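Long-range contacts in mandelate racemase/muconate lactonizing enzyme (Roseovarius nubinhibens, PDB 2QDD), which is of unknown specific function but, as a magnesium-binding member of the enolase superfamily, probably catalyses a metal-assisted reaction on a carboxylate substrate: residues A[210-221]-A[235-245]; A[143-153]-A[178-188]. All coordinates share one frame; numbering follows the deposited sequence.

Contact 1. Residues A[210-221]-A[235-245]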
loop_
_atom_site.group_PDB
_atom_site.type_symbol
_atom_site.label_atom_id
_atom_site.label_comp_id
_atom_site.label_asym_id
_atom_site.label_seq_id
_atom_site.Cartn_x
_atom_site.Cartn_y
_atom_site.Cartn_z
ATOM N N LEU A 210 -21.805 13.704 -9.286
ATOM C CA LEU A 210 -22.182 12.395 -8.739
ATOM C C LEU A 210 -22.415 12.409 -7.237
ATOM O O LEU A 210 -23.182 11.604 -6.730
ATOM C CB LEU A 210 -21.188 11.299 -9.129
ATOM C CG LEU A 210 -21.086 10.957 -10.619
ATOM C CD1 LEU A 210 -20.050 9.874 -10.865
ATOM C CD2 LEU A 210 -22.437 10.535 -11.164
ATOM N N ASN A 211 -21.782 13.342 -6.531
ATOM C CA ASN A 211 -22.085 13.554 -5.118
ATOM C C ASN A 211 -23.202 14.564 -4.850
ATOM O O ASN A 211 -23.500 14.866 -3.696
ATOM C CB ASN A 211 -20.815 13.895 -4.323
ATOM C CG ASN A 211 -19.840 12.722 -4.250
ATOM O OD1 ASN A 211 -20.236 11.567 -4.368
ATOM N ND2 ASN A 211 -18.564 13.020 -4.045
ATOM N N SER A 212 -23.823 15.072 -5.915
ATOM C CA SER A 212 -24.988 15.958 -5.798
ATOM C C SER A 212 -26.307 15.236 -6.063
ATOM O O SER A 212 -27.388 15.820 -5.938
ATOM C CB SER A 212 -24.852 17.135 -6.757
ATOM O OG SER A 212 -23.658 17.849 -6.506
ATOM N N VAL A 213 -26.204 13.959 -6.411
ATOM C CA VAL A 213 -27.246 13.236 -7.130
ATOM C C VAL A 213 -27.666 12.008 -6.304
ATOM O O VAL A 213 -26.821 11.352 -5.688
ATOM C CB VAL A 213 -26.738 12.895 -8.573
ATOM C CG1 VAL A 213 -26.802 11.427 -8.912
ATOM C CG2 VAL A 213 -27.418 13.753 -9.609
ATOM N N ARG A 214 -28.972 11.730 -6.255
ATOM C CA ARG A 214 -29.489 10.582 -5.504
ATOM C C ARG A 214 -29.427 9.283 -6.304
ATOM O O ARG A 214 -29.451 8.188 -5.733
ATOM C CB ARG A 214 -30.923 10.837 -5.045
ATOM C CG ARG A 214 -31.044 11.599 -3.736
ATOM C CD ARG A 214 -32.515 11.839 -3.384
ATOM N NE ARG A 214 -33.049 13.039 -4.037
ATOM C CZ ARG A 214 -33.806 13.041 -5.135
ATOM N NH1 ARG A 214 -34.140 11.902 -5.732
ATOM N NH2 ARG A 214 -34.233 14.190 -5.641
ATOM N N ALA A 215 -29.347 9.419 -7.625
ATOM C CA ALA A 215 -29.337 8.294 -8.553
ATOM C C ALA A 215 -28.091 7.421 -8.438
ATOM O O ALA A 215 -26.962 7.922 -8.404
ATOM C CB ALA A 215 -29.478 8.794 -9.967
ATOM N N ARG A 216 -28.314 6.110 -8.393
ATOM C CA ARG A 216 -27.241 5.133 -8.253
ATOM C C ARG A 216 -27.160 4.240 -9.480
ATOM O O ARG A 216 -26.762 3.086 -9.385
ATOM C CB ARG A 216 -27.443 4.278 -6.995
ATOM C CG ARG A 216 -27.493 5.069 -5.697
ATOM C CD ARG A 216 -26.194 5.806 -5.455
ATOM N NE ARG A 216 -26.236 6.596 -4.231
ATOM C CZ ARG A 216 -26.179 7.924 -4.193
ATOM N NH1 ARG A 216 -26.219 8.556 -3.030
ATOM N NH2 ARG A 216 -26.089 8.622 -5.312
ATOM N N ASP A 217 -27.534 4.786 -10.632
ATOM C CA ASP A 217 -27.394 4.084 -11.908
ATOM C C ASP A 217 -25.937 4.027 -12.351
ATOM O O ASP A 217 -25.123 4.841 -11.906
ATOM C CB ASP A 217 -28.245 4.766 -12.977
ATOM C CG ASP A 217 -29.660 5.013 -12.515
ATOM O OD1 ASP A 217 -29.927 6.117 -12.002
ATOM O OD2 ASP A 217 -30.502 4.097 -12.643
ATOM N N TRP A 218 -25.630 3.055 -13.215
ATOM C CA TRP A 218 -24.354 2.958 -13.934
ATOM C C TRP A 218 -23.854 4.287 -14.483
ATOM O O TRP A 218 -24.615 5.048 -15.081
ATOM C CB TRP A 218 -24.489 2.001 -15.113
ATOM C CG TRP A 218 -24.358 0.544 -14.788
ATOM C CD1 TRP A 218 -25.352 -0.392 -14.821
ATOM C CD2 TRP A 218 -23.159 -0.156 -14.436
ATOM N NE1 TRP A 218 -24.854 -1.625 -14.489
ATOM C CE2 TRP A 218 -23.510 -1.513 -14.254
ATOM C CE3 TRP A 218 -21.825 0.230 -14.248
ATOM C CZ2 TRP A 218 -22.576 -2.484 -13.901
ATOM C CZ3 TRP A 218 -20.896 -0.738 -13.885
ATOM C CH2 TRP A 218 -21.277 -2.077 -13.711
ATOM N N ILE A 219 -22.567 4.554 -14.275
ATOM C CA ILE A 219 -21.883 5.658 -14.937
ATOM C C ILE A 219 -20.800 5.084 -15.832
ATOM O O ILE A 219 -19.889 4.397 -15.357
ATOM C CB ILE A 219 -21.244 6.648 -13.922
ATOM C CG1 ILE A 219 -22.274 7.145 -12.899
ATOM C CG2 ILE A 219 -20.567 7.818 -14.650
ATOM C CD1 ILE A 219 -23.525 7.808 -13.490
ATOM N N GLU A 220 -20.911 5.360 -17.126
ATOM C CA GLU A 220 -19.968 4.828 -18.096
ATOM C C GLU A 220 -18.865 5.840 -18.362
ATOM O O GLU A 220 -19.141 6.983 -18.753
ATOM C CB GLU A 220 -20.678 4.428 -19.390
ATOM C CG GLU A 220 -19.818 3.618 -20.352
ATOM C CD GLU A 220 -20.443 3.481 -21.737
ATOM O OE1 GLU A 220 -21.687 3.351 -21.827
ATOM O OE2 GLU A 220 -19.686 3.497 -22.735
ATOM N N GLN A 221 -17.629 5.398 -18.115
ATOM C CA GLN A 221 -16.387 6.103 -18.452
ATOM C C GLN A 221 -16.441 7.633 -18.299
ATOM O O GLN A 221 -16.491 8.363 -19.296
ATOM C CB GLN A 221 -15.869 5.659 -19.831
ATOM C CG GLN A 221 -14.477 6.177 -20.200
ATOM C CD GLN A 221 -13.352 5.262 -19.804
ATOM O OE1 GLN A 221 -13.403 4.060 -20.034
ATOM N NE2 GLN A 221 -12.299 5.837 -19.233
ATOM N N ARG A 235 -14.471 8.144 -4.596
ATOM C CA ARG A 235 -15.034 9.357 -4.017
ATOM C C ARG A 235 -16.551 9.474 -4.217
ATOM O O ARG A 235 -17.178 10.382 -3.670
ATOM C CB ARG A 235 -14.328 10.588 -4.597
ATOM C CG ARG A 235 -12.826 10.663 -4.300
ATOM C CD ARG A 235 -12.357 12.110 -4.180
ATOM N NE ARG A 235 -12.839 12.739 -2.952
ATOM C CZ ARG A 235 -13.011 14.048 -2.779
ATOM N NH1 ARG A 235 -12.755 14.908 -3.756
ATOM N NH2 ARG A 235 -13.452 14.496 -1.617
ATOM N N VAL A 236 -17.129 8.573 -5.018
ATOM C CA VAL A 236 -18.568 8.600 -5.342
ATOM C C VAL A 236 -19.228 7.242 -5.047
ATOM O O VAL A 236 -18.537 6.271 -4.730
ATOM C CB VAL A 236 -18.837 9.041 -6.828
ATOM C CG1 VAL A 236 -18.113 10.348 -7.159
ATOM C CG2 VAL A 236 -18.435 7.959 -7.816
ATOM N N ALA A 237 -20.553 7.178 -5.165
ATOM C CA ALA A 237 -21.333 6.017 -4.720
ATOM C C ALA A 237 -21.940 5.150 -5.842
ATOM O O ALA A 237 -22.571 4.127 -5.557
ATOM C CB ALA A 237 -22.409 6.460 -3.741
ATOM N N ASN A 238 -21.742 5.559 -7.099
ATOM C CA ASN A 238 -22.299 4.872 -8.278
ATOM C C ASN A 238 -21.409 3.733 -8.759
ATOM O O ASN A 238 -20.185 3.821 -8.623
ATOM C CB ASN A 238 -22.428 5.857 -9.445
ATOM C CG ASN A 238 -23.489 6.900 -9.217
ATOM O OD1 ASN A 238 -23.305 7.816 -8.421
ATOM N ND2 ASN A 238 -24.606 6.777 -9.929
ATOM N N PRO A 239 -22.011 2.677 -9.357
ATOM C CA PRO A 239 -21.254 1.710 -10.161
ATOM C C PRO A 239 -20.577 2.354 -11.376
ATOM O O PRO A 239 -21.198 3.152 -12.077
ATOM C CB PRO A 239 -22.335 0.716 -10.636
ATOM C CG PRO A 239 -23.458 0.873 -9.695
ATOM C CD PRO A 239 -23.443 2.327 -9.302
ATOM N N ILE A 240 -19.312 2.007 -11.609
ATOM C CA ILE A 240 -18.547 2.587 -12.710
ATOM C C ILE A 240 -18.258 1.541 -13.783
ATOM O O ILE A 240 -17.748 0.455 -13.495
ATOM C CB ILE A 240 -17.263 3.335 -12.216
ATOM C CG1 ILE A 240 -17.610 4.778 -11.848
ATOM C CG2 ILE A 240 -16.162 3.372 -13.283
ATOM C CD1 ILE A 240 -17.643 5.037 -10.373
ATOM N N MET A 241 -18.625 1.881 -15.018
ATOM C CA MET A 241 -18.387 1.054 -16.197
ATOM C C MET A 241 -17.246 1.678 -16.998
ATOM O O MET A 241 -17.314 2.851 -17.371
ATOM C CB MET A 241 -19.670 1.000 -17.037
ATOM C CG MET A 241 -19.550 0.399 -18.437
ATOM S SD MET A 241 -19.848 -1.366 -18.562
ATOM C CE MET A 241 -21.231 -1.650 -17.446
ATOM N N LEU A 242 -16.193 0.905 -17.247
ATOM C CA LEU A 242 -15.094 1.376 -18.091
ATOM C C LEU A 242 -15.213 0.855 -19.514
ATOM O O LEU A 242 -15.865 -0.159 -19.746
ATOM C CB LEU A 242 -13.744 0.982 -17.500
ATOM C CG LEU A 242 -13.387 1.589 -16.143
ATOM C CD1 LEU A 242 -12.027 1.089 -15.733
ATOM C CD2 LEU A 242 -13.416 3.109 -16.164
ATOM N N ASP A 243 -14.582 1.559 -20.458
ATOM C CA ASP A 243 -14.737 1.287 -21.891
ATOM C C ASP A 243 -13.483 1.713 -22.660
ATOM O O ASP A 243 -12.598 0.896 -22.904
ATOM C CB ASP A 243 -16.008 1.972 -22.434
ATOM C CG ASP A 243 -16.301 1.638 -23.909
ATOM O OD1 ASP A 243 -15.697 0.699 -24.475
ATOM O OD2 ASP A 243 -17.157 2.326 -24.506
ATOM N N GLU A 244 -13.400 2.990 -23.018
ATOM C CA GLU A 244 -12.446 3.457 -24.032
ATOM C C GLU A 244 -10.979 3.456 -23.594
ATOM O O GLU A 244 -10.090 3.443 -24.442
ATOM C CB GLU A 244 -12.842 4.842 -24.546
ATOM C CG GLU A 244 -14.136 4.854 -25.366
ATOM C CD GLU A 244 -15.372 5.158 -24.528
ATOM O OE1 GLU A 244 -15.272 5.152 -23.284
ATOM O OE2 GLU A 244 -16.449 5.404 -25.112
ATOM N N CYS A 245 -10.729 3.464 -22.283
ATOM C CA CYS A 245 -9.360 3.455 -21.759
ATOM C C CYS A 245 -8.710 2.071 -21.763
ATOM O O CYS A 245 -7.529 1.938 -21.446
ATOM C CB CYS A 245 -9.282 4.093 -20.363
ATOM S SG CYS A 245 -10.302 3.310 -19.078
HETATM O O HOH W 1 -22.077 9.622 -5.019
#
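Gln221 reaches past the end of strand 218-220 into the turn that follows strand 240-242. Its CB lies 3.5 Å from Glu244 OE1, and CG, anti to the backbone N (chi1 -172°), touches the same oxygen. A bend at chi2 (91°) then swings the amide over the turn: Gln221 OE1 accepts from Asp243 N at 2.8 Å, in the carbonyl plane, while NE2 donates to Cys245 SG and also to the backbone O of Cys223. Cut back to an alanine, this residue would probably leave Asp243 N without its acceptor and Cys245 SG without its donor, so that the turn bearing Asp243 and Glu244 would be less firmly held. The two strands run parallel as neighbours in the C-terminal barrel of the enolase fold, joined through helix 226-233 in a beta-alpha-beta crossover. Ile219 N to Pro239 O, Met241 N to Ile219 O and Gln221 N to Met241 O form the ladder. The Trp218 six-membered ring is clasped between Pro239 CB over one face and Met241 CE over the other, the methyl 3.5 Å from the centroid. Ahead of strand 240-242, Asn238 ND2 bridges two carbonyls, bonding Asp217 O at 2.8 Å and nearly straight (169°), and Ala215 O more bent. Glu220 OE2 stands 3.3 Å from Asp243 OD2; both carboxylates bind magnesium, absent here, and Lys265 bridges to Glu220 while Arg270 and Lys267 bridge to Asp243.

Contact 2. Residues A[143-153]-A[178-188]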
loop_
_atom_site.group_PDB
_atom_site.type_symbol
_atom_site.label_atom_id
_atom_site.label_comp_id
_atom_site.label_asym_id
_atom_site.label_seq_id
_atom_site.Cartn_x
_atom_site.Cartn_y
_atom_site.Cartn_z
ATOM N N THR A 143 -28.491 13.811 -26.115
ATOM C CA THR A 143 -28.477 14.896 -25.130
ATOM C C THR A 143 -29.537 15.959 -25.438
ATOM O O THR A 143 -29.801 16.269 -26.604
ATOM C CB THR A 143 -27.079 15.568 -25.050
ATOM O OG1 THR A 143 -26.055 14.608 -25.350
ATOM C CG2 THR A 143 -26.828 16.133 -23.663
ATOM N N GLY A 144 -30.153 16.492 -24.387
ATOM C CA GLY A 144 -31.103 17.593 -24.508
ATOM C C GLY A 144 -31.563 18.080 -23.151
ATOM O O GLY A 144 -30.806 18.039 -22.179
ATOM N N THR A 145 -32.809 18.545 -23.086
ATOM C CA THR A 145 -33.461 18.825 -21.805
ATOM C C THR A 145 -33.863 17.515 -21.117
ATOM O O THR A 145 -34.035 16.494 -21.792
ATOM C CB THR A 145 -34.694 19.776 -21.954
ATOM O OG1 THR A 145 -35.713 19.150 -22.742
ATOM C CG2 THR A 145 -34.291 21.109 -22.585
ATOM N N PRO A 146 -33.975 17.531 -19.769
ATOM C CA PRO A 146 -34.795 16.613 -18.976
ATOM C C PRO A 146 -36.056 16.072 -19.665
ATOM O O PRO A 146 -36.263 14.861 -19.678
ATOM C CB PRO A 146 -35.170 17.457 -17.752
ATOM C CG PRO A 146 -34.088 18.513 -17.651
ATOM C CD PRO A 146 -33.230 18.450 -18.888
ATOM N N ASP A 147 -36.871 16.958 -20.239
ATOM C CA ASP A 147 -38.147 16.570 -20.847
ATOM C C ASP A 147 -38.002 15.977 -22.251
ATOM O O ASP A 147 -38.815 15.144 -22.656
ATOM C CB ASP A 147 -39.119 17.752 -20.871
ATOM C CG ASP A 147 -39.270 18.414 -19.513
ATOM O OD1 ASP A 147 -39.998 17.867 -18.656
ATOM O OD2 ASP A 147 -38.655 19.480 -19.306
ATOM N N GLN A 148 -36.977 16.412 -22.985
ATOM C CA GLN A 148 -36.662 15.863 -24.307
ATOM C C GLN A 148 -36.151 14.426 -24.230
ATOM O O GLN A 148 -36.594 13.566 -24.992
ATOM C CB GLN A 148 -35.624 16.728 -25.022
ATOM C CG GLN A 148 -36.205 17.854 -25.860
ATOM C CD GLN A 148 -35.162 18.898 -26.220
ATOM O OE1 GLN A 148 -34.177 18.605 -26.900
ATOM N NE2 GLN A 148 -35.375 20.124 -25.761
ATOM N N MET A 149 -35.215 14.183 -23.312
ATOM C CA MET A 149 -34.601 12.866 -23.139
ATOM C C MET A 149 -35.613 11.853 -22.595
ATOM O O MET A 149 -35.620 10.692 -23.007
ATOM C CB MET A 149 -33.370 12.956 -22.225
ATOM C CG MET A 149 -32.221 13.794 -22.789
ATOM S SD MET A 149 -30.806 13.995 -21.670
ATOM C CE MET A 149 -29.757 12.661 -22.230
ATOM N N LEU A 150 -36.476 12.313 -21.690
ATOM C CA LEU A 150 -37.540 11.488 -21.119
ATOM C C LEU A 150 -38.676 11.211 -22.110
ATOM O O LEU A 150 -39.358 10.189 -22.009
ATOM C CB LEU A 150 -38.084 12.140 -19.842
ATOM C CG LEU A 150 -38.503 11.276 -18.645
ATOM C CD1 LEU A 150 -37.391 10.340 -18.181
ATOM C CD2 LEU A 150 -38.975 12.157 -17.491
ATOM N N GLY A 151 -38.871 12.125 -23.061
ATOM C CA GLY A 151 -39.718 11.879 -24.229
ATOM C C GLY A 151 -39.120 10.887 -25.212
ATOM O O GLY A 151 -39.833 10.033 -25.747
ATOM N N LEU A 152 -37.811 11.000 -25.446
ATOM C CA LEU A 152 -37.060 10.028 -26.246
ATOM C C LEU A 152 -37.031 8.621 -25.636
ATOM O O LEU A 152 -36.969 7.632 -26.366
ATOM C CB LEU A 152 -35.627 10.516 -26.492
ATOM C CG LEU A 152 -35.371 11.617 -27.528
ATOM C CD1 LEU A 152 -33.975 12.197 -27.344
ATOM C CD2 LEU A 152 -35.553 11.114 -28.959
ATOM N N ILE A 153 -37.074 8.551 -24.305
ATOM C CA ILE A 153 -37.091 7.286 -23.560
ATOM C C ILE A 153 -38.441 6.572 -23.709
ATOM O O ILE A 153 -38.487 5.358 -23.945
ATOM C CB ILE A 153 -36.700 7.510 -22.057
ATOM C CG1 ILE A 153 -35.175 7.532 -21.905
ATOM C CG2 ILE A 153 -37.316 6.458 -21.123
ATOM C CD1 ILE A 153 -34.693 8.175 -20.619
ATOM N N ALA A 178 -29.536 17.970 -13.250
ATOM C CA ALA A 178 -30.960 18.014 -13.619
ATOM C C ALA A 178 -31.368 16.948 -14.638
ATOM O O ALA A 178 -32.496 16.457 -14.596
ATOM C CB ALA A 178 -31.341 19.401 -14.119
ATOM N N ARG A 179 -30.452 16.601 -15.543
ATOM C CA ARG A 179 -30.636 15.480 -16.466
ATOM C C ARG A 179 -30.704 14.139 -15.742
ATOM O O ARG A 179 -31.642 13.366 -15.944
ATOM C CB ARG A 179 -29.503 15.433 -17.491
ATOM C CG ARG A 179 -29.719 16.307 -18.706
ATOM C CD ARG A 179 -28.436 16.423 -19.501
ATOM N NE ARG A 179 -28.392 17.662 -20.272
ATOM C CZ ARG A 179 -27.284 18.209 -20.762
ATOM N NH1 ARG A 179 -26.102 17.631 -20.572
ATOM N NH2 ARG A 179 -27.357 19.339 -21.449
ATOM N N ILE A 180 -29.704 13.875 -14.905
ATOM C CA ILE A 180 -29.600 12.612 -14.184
ATOM C C ILE A 180 -30.823 12.385 -13.291
ATOM O O ILE A 180 -31.426 11.313 -13.329
ATOM C CB ILE A 180 -28.267 12.514 -13.382
ATOM C CG1 ILE A 180 -27.086 12.257 -14.326
ATOM C CG2 ILE A 180 -28.322 11.397 -12.360
ATOM C CD1 ILE A 180 -25.745 12.659 -13.749
ATOM N N GLU A 181 -31.207 13.409 -12.528
ATOM C CA GLU A 181 -32.289 13.271 -11.551
ATOM C C GLU A 181 -33.681 13.129 -12.171
ATOM O O GLU A 181 -34.550 12.485 -11.587
ATOM C CB GLU A 181 -32.268 14.403 -10.517
ATOM C CG GLU A 181 -31.036 14.420 -9.612
ATOM C CD GLU A 181 -31.113 13.466 -8.420
ATOM O OE1 GLU A 181 -30.953 13.943 -7.274
ATOM O OE2 GLU A 181 -31.307 12.244 -8.616
ATOM N N ALA A 182 -33.882 13.717 -13.349
ATOM C CA ALA A 182 -35.140 13.558 -14.081
ATOM C C ALA A 182 -35.261 12.171 -14.711
ATOM O O ALA A 182 -36.290 11.510 -14.567
ATOM C CB ALA A 182 -35.295 14.647 -15.141
ATOM N N ILE A 183 -34.200 11.745 -15.396
ATOM C CA ILE A 183 -34.173 10.482 -16.142
ATOM C C ILE A 183 -34.277 9.262 -15.217
ATOM O O ILE A 183 -34.993 8.297 -15.519
ATOM C CB ILE A 183 -32.907 10.398 -17.048
ATOM C CG1 ILE A 183 -33.053 11.319 -18.263
ATOM C CG2 ILE A 183 -32.644 8.980 -17.513
ATOM C CD1 ILE A 183 -31.767 11.515 -19.037
ATOM N N SER A 184 -33.581 9.325 -14.086
ATOM C CA SER A 184 -33.583 8.239 -13.110
ATOM C C SER A 184 -34.927 8.096 -12.392
ATOM O O SER A 184 -35.358 6.980 -12.099
ATOM C CB SER A 184 -32.457 8.433 -12.097
ATOM O OG SER A 184 -32.197 7.241 -11.378
ATOM N N ALA A 185 -35.582 9.224 -12.120
ATOM C CA ALA A 185 -36.872 9.218 -11.431
ATOM C C ALA A 185 -38.063 8.990 -12.367
ATOM O O ALA A 185 -39.147 8.611 -11.914
ATOM C CB ALA A 185 -37.057 10.496 -10.631
ATOM N N GLY A 186 -37.861 9.214 -13.663
ATOM C CA GLY A 186 -38.936 9.088 -14.645
ATOM C C GLY A 186 -38.799 7.920 -15.606
ATOM O O GLY A 186 -39.364 7.943 -16.702
ATOM N N LEU A 187 -38.048 6.897 -15.202
ATOM C CA LEU A 187 -38.030 5.626 -15.926
ATOM C C LEU A 187 -39.346 4.869 -15.747
ATOM O O LEU A 187 -39.912 4.855 -14.647
ATOM C CB LEU A 187 -36.863 4.746 -15.468
ATOM C CG LEU A 187 -35.524 4.812 -16.205
ATOM C CD1 LEU A 187 -34.604 3.738 -15.658
ATOM C CD2 LEU A 187 -35.678 4.658 -17.711
ATOM N N PRO A 188 -39.840 4.241 -16.833
ATOM C CA PRO A 188 -40.838 3.174 -16.723
ATOM C C PRO A 188 -40.323 1.964 -15.938
ATOM O O PRO A 188 -39.107 1.766 -15.832
ATOM C CB PRO A 188 -41.125 2.798 -18.183
ATOM C CG PRO A 188 -39.999 3.360 -18.978
ATOM C CD PRO A 188 -39.497 4.543 -18.236
#
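Met149 and Ile153 of helix 146-159 close over Ile183 of helix 173-185; the axes of segments 146-153 and 178-185 come within 9.2 Å and cross at -33°. The contact is mostly apolar. Met149 SD and CB both meet Ile183 CD1, the sulfur at 3.7 Å; Ile183 turns its other branch, CG2, to Ile153 CD1. With Ile153 CG2 anti to the backbone N and CG1 beside it (chi1 -84°), that CG2 branch rests on Pro188 CD and, crossing at about a right angle, on Leu187 CD2. Nearer the start of helix 146-159, Pro146 CB packs on Ala182 CB at 3.8 Å. Leu150 CD1 lies against the backbone, 3.4 Å from Gly186 O, where a CB on the glycine would run into Leu150 CD2. Polar contact gathers at one end. Arg179 extends from CG to NE past Met149 SD, and NE gives a weak, bent bond (133°) to Gly144 O; Thr143 CG2 sits over one face of the guanidinium, 3.5 Å from Arg179 NH1. Asp176 holds NH1 in a salt bridge. Thr145 OG1 caps helix 146-159 by accepting from Gln148 N. Apolar fit thus carries most of the joint between these two outer helices of the barrel; the one hydrogen bond across it, from Arg179, is weak and probably adds little.

In the fold
Both contacts belong to the C-terminal barrel and follow one another along the chain, their centres about 17 Å apart. Contact 1 pairs two strands of the barrel wall, while contact 2 packs two helices outside it. They meet at the helix 173-185 surface: Asp217 OD1 lies 2.6 Å from Ser184 OG and Arg214 N 3.1 Å from Glu181 OE1, both probable hydrogen bonds, and Ala215 CB rests on Ser184 OG. Contact 1 carries Glu220, Asp243 and Glu244 of the magnesium site, unoccupied in this chain, to which Asp196 also belongs; the side chains of Asp196 and Glu220 are about 3 Å apart. Contact 2 stands back, with the Met149 side chain about 9 Å from that of Asp196.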